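Local atomic coordinates of putative acetyltransferase (Nocardia farcinica, PDB entry 3D9W), a protein that probably transfers acetyl groups to arylamine substrates. Residues R39-R44 and L96-T101. Numbering follows the deposited sequence.
Sequences RELVYR and LGFGVT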
ATOM      1  N   ARG A  39       3.151  -5.330 -14.869  1.00 22.04           N
ATOM      2  CA  ARG A  39       2.957  -3.897 -15.022  1.00 22.85           C
ATOM      3  C   ARG A  39       1.483  -3.521 -14.994  1.00 22.74           C
ATOM      4  O   ARG A  39       1.147  -2.385 -14.681  1.00 21.48           O
ATOM      5  CB  ARG A  39       3.597  -3.399 -16.317  1.00 23.22           C
ATOM      6  CG  ARG A  39       5.103  -3.164 -16.226  1.00 25.08           C
ATOM      7  CD  ARG A  39       5.657  -2.753 -17.584  1.00 27.61           C
ATOM      8  NE  ARG A  39       4.916  -1.636 -18.191  1.00 28.21           N
ATOM      9  CZ  ARG A  39       5.213  -0.347 -18.032  1.00 27.96           C
ATOM     10  NH1 ARG A  39       6.250   0.019 -17.282  1.00 26.73           N
ATOM     11  NH2 ARG A  39       4.465   0.577 -18.625  1.00 26.85           N
ATOM     12  N   GLU A  40       0.602  -4.471 -15.311  1.00 23.35           N
ATOM     13  CA  GLU A  40      -0.832  -4.178 -15.287  1.00 23.19           C
ATOM     14  C   GLU A  40      -1.445  -4.529 -13.940  1.00 21.77           C
ATOM     15  O   GLU A  40      -2.350  -3.855 -13.467  1.00 19.88           O
ATOM     16  CB  GLU A  40      -1.583  -4.937 -16.375  1.00 24.10           C
ATOM     17  CG  GLU A  40      -2.935  -4.311 -16.677  1.00 25.12           C
ATOM     18  CD  GLU A  40      -3.860  -5.255 -17.409  1.00 27.25           C
ATOM     19  OE1 GLU A  40      -3.372  -5.965 -18.323  1.00 28.73           O
ATOM     20  OE2 GLU A  40      -5.070  -5.281 -17.076  1.00 26.24           O
ATOM     21  N   LEU A  41      -0.951  -5.595 -13.327  1.00 21.85           N
ATOM     22  CA  LEU A  41      -1.450  -6.004 -12.032  1.00 23.05           C
ATOM     23  C   LEU A  41      -1.255  -4.850 -11.060  1.00 23.13           C
ATOM     24  O   LEU A  41      -2.188  -4.442 -10.371  1.00 24.23           O
ATOM     25  CB  LEU A  41      -0.697  -7.241 -11.548  1.00 24.18           C
ATOM     26  CG  LEU A  41      -0.934  -8.532 -12.344  1.00 25.39           C
ATOM     27  CD1 LEU A  41      -0.125  -9.687 -11.744  1.00 24.18           C
ATOM     28  CD2 LEU A  41      -2.416  -8.872 -12.315  1.00 24.22           C
ATOM     29  N   VAL A  42      -0.040  -4.312 -11.028  1.00 22.10           N
ATOM     30  CA  VAL A  42       0.284  -3.202 -10.142  1.00 21.98           C
ATOM     31  C   VAL A  42      -0.578  -1.968 -10.385  1.00 23.12           C
ATOM     32  O   VAL A  42      -1.056  -1.323  -9.448  1.00 23.24           O
ATOM     33  CB  VAL A  42       1.750  -2.804 -10.293  1.00 20.17           C
ATOM     34  CG1 VAL A  42       2.070  -1.633  -9.383  1.00 17.83           C
ATOM     35  CG2 VAL A  42       2.624  -3.992  -9.967  1.00 19.85           C
ATOM     36  N   TYR A  43      -0.770  -1.643 -11.651  1.00 23.40           N
ATOM     37  CA  TYR A  43      -1.562  -0.490 -12.032  1.00 24.11           C
ATOM     38  C   TYR A  43      -3.035  -0.627 -11.624  1.00 24.39           C
ATOM     39  O   TYR A  43      -3.600   0.260 -10.979  1.00 23.78           O
ATOM     40  CB  TYR A  43      -1.428  -0.294 -13.541  1.00 24.84           C
ATOM     41  CG  TYR A  43      -2.173   0.886 -14.109  1.00 26.10           C
ATOM     42  CD1 TYR A  43      -3.559   0.845 -14.276  1.00 27.50           C
ATOM     43  CD2 TYR A  43      -1.490   2.026 -14.526  1.00 26.48           C
ATOM     44  CE1 TYR A  43      -4.250   1.907 -14.853  1.00 28.44           C
ATOM     45  CE2 TYR A  43      -2.164   3.095 -15.105  1.00 28.46           C
ATOM     46  CZ  TYR A  43      -3.548   3.027 -15.269  1.00 29.98           C
ATOM     47  OH  TYR A  43      -4.221   4.065 -15.873  1.00 31.89           O
ATOM     48  N   ARG A  44      -3.651  -1.745 -11.994  1.00 24.49           N
ATOM     49  CA  ARG A  44      -5.055  -1.989 -11.678  1.00 24.52           C
ATOM     50  C   ARG A  44      -5.332  -1.925 -10.184  1.00 24.37           C
ATOM     51  O   ARG A  44      -6.272  -1.264  -9.749  1.00 23.27           O
ATOM     52  CB  ARG A  44      -5.484  -3.364 -12.202  1.00 26.11           C
ATOM     53  CG  ARG A  44      -5.360  -3.554 -13.697  1.00 26.54           C
ATOM     54  CD  ARG A  44      -6.162  -2.520 -14.443  1.00 28.40           C
ATOM     55  NE  ARG A  44      -6.230  -2.813 -15.871  1.00 30.63           N
ATOM     56  CZ  ARG A  44      -6.791  -2.011 -16.768  1.00 30.14           C
ATOM     57  NH1 ARG A  44      -7.333  -0.864 -16.379  1.00 28.18           N
ATOM     58  NH2 ARG A  44      -6.803  -2.353 -18.050  1.00 28.45           N
ATOM     59  N   LEU A  96      -0.349 -16.576 -10.348  1.00 23.98           N
ATOM     60  CA  LEU A  96      -0.026 -16.412 -11.757  1.00 23.29           C
ATOM     61  C   LEU A  96       1.352 -16.944 -12.140  1.00 24.06           C
ATOM     62  O   LEU A  96       1.781 -16.797 -13.283  1.00 24.32           O
ATOM     63  CB  LEU A  96      -0.153 -14.945 -12.139  1.00 21.48           C
ATOM     64  CG  LEU A  96      -1.517 -14.359 -11.760  1.00 20.86           C
ATOM     65  CD1 LEU A  96      -1.573 -12.882 -12.105  1.00 20.41           C
ATOM     66  CD2 LEU A  96      -2.609 -15.110 -12.482  1.00 20.97           C
ATOM     67  N   GLY A  97       2.041 -17.571 -11.189  1.00 24.24           N
ATOM     68  CA  GLY A  97       3.353 -18.130 -11.479  1.00 23.18           C
ATOM     69  C   GLY A  97       4.515 -17.159 -11.377  1.00 23.02           C
ATOM     70  O   GLY A  97       5.550 -17.343 -12.014  1.00 24.12           O
ATOM     71  N   PHE A  98       4.350 -16.121 -10.576  1.00 22.06           N
ATOM     72  CA  PHE A  98       5.405 -15.138 -10.392  1.00 21.94           C
ATOM     73  C   PHE A  98       6.344 -15.554  -9.273  1.00 21.87           C
ATOM     74  O   PHE A  98       6.005 -16.391  -8.436  1.00 21.09           O
ATOM     75  CB  PHE A  98       4.812 -13.779 -10.039  1.00 21.23           C
ATOM     76  CG  PHE A  98       4.372 -12.986 -11.223  1.00 21.33           C
ATOM     77  CD1 PHE A  98       5.306 -12.498 -12.124  1.00 19.87           C
ATOM     78  CD2 PHE A  98       3.025 -12.699 -11.424  1.00 21.79           C
ATOM     79  CE1 PHE A  98       4.911 -11.732 -13.211  1.00 19.50           C
ATOM     80  CE2 PHE A  98       2.617 -11.931 -12.512  1.00 21.10           C
ATOM     81  CZ  PHE A  98       3.566 -11.446 -13.408  1.00 20.08           C
ATOM     82  N   GLY A  99       7.529 -14.956  -9.273  1.00 22.44           N
ATOM     83  CA  GLY A  99       8.503 -15.224  -8.234  1.00 22.85           C
ATOM     84  C   GLY A  99       8.253 -14.157  -7.193  1.00 23.51           C
ATOM     85  O   GLY A  99       8.440 -12.970  -7.467  1.00 23.35           O
ATOM     86  N   VAL A 100       7.828 -14.567  -6.002  1.00 23.88           N
ATOM     87  CA  VAL A 100       7.529 -13.610  -4.948  1.00 23.95           C
ATOM     88  C   VAL A 100       8.283 -13.828  -3.652  1.00 24.29           C
ATOM     89  O   VAL A 100       8.279 -14.920  -3.081  1.00 24.70           O
ATOM     90  CB  VAL A 100       6.025 -13.586  -4.650  1.00 23.33           C
ATOM     91  CG1 VAL A 100       5.733 -12.611  -3.527  1.00 23.34           C
ATOM     92  CG2 VAL A 100       5.267 -13.185  -5.901  1.00 24.18           C
ATOM     93  N   THR A 101       8.923 -12.753  -3.202  1.00 23.93           N
ATOM     94  CA  THR A 101       9.716 -12.745  -1.977  1.00 23.36           C
ATOM     95  C   THR A 101       9.453 -11.388  -1.317  1.00 21.21           C
ATOM     96  O   THR A 101       9.285 -10.389  -2.000  1.00 21.51           O
ATOM     97  CB  THR A 101      11.221 -12.936  -2.323  1.00 23.15           C
ATOM     98  OG1 THR A 101      12.027 -12.812  -1.147  1.00 25.81           O
ATOM     99  CG2 THR A 101      11.647 -11.922  -3.340  1.00 23.73           C
TER
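The backbones of helix segment 39-44 and of segment 96-101 stay well apart where L41 meets L96, with 10.5 Å between their CA atoms. Segment 96-101 is a helix-to-strand connection: helix 82-95 ends in a Schellman motif, G97 leaves the helix with a positive phi, and the chain enters strand 99-107 of the larger of the two antiparallel sheets. L41 comes from helix 35-48, and L96 and F98 come from the turn, one before and one after G97. L41 and L96 meet tip to tip. In L41 a chi1 of -67° turns CG beside the backbone N, and chi2 near 180° carries CD1 on toward L96. The CD2 methyl of L41 is the more distant one, 4.1 Å from L96 CD1. F98 approaches from the opposite direction, and the CD1 methyl of L41 meets its ring obliquely. The interface is small, burying 100 Å² in total, and purely apolar. It belongs to a larger hydrophobic cluster: L41 also packs on F89 and L93 of helix 82-95 and on L22 of helix 18-25, while F98 rests on V124 of the neighbouring strand 117-125. The contact thus joins helix 35-48 to the end of helix 82-95 and the start of strand 99-107, an inner strand of the sheet. Away from it, R44 and E40 form a salt bridge. R44 NE meets E40 OE2 on its anti side, at 3.0 Å, and the same oxygen also accepts a hydrogen bond from A28 N. At the centre of the contact, L41 CD1 lies 3.5 Å from L96 CD1 and 3.6 Å from F98 CE2.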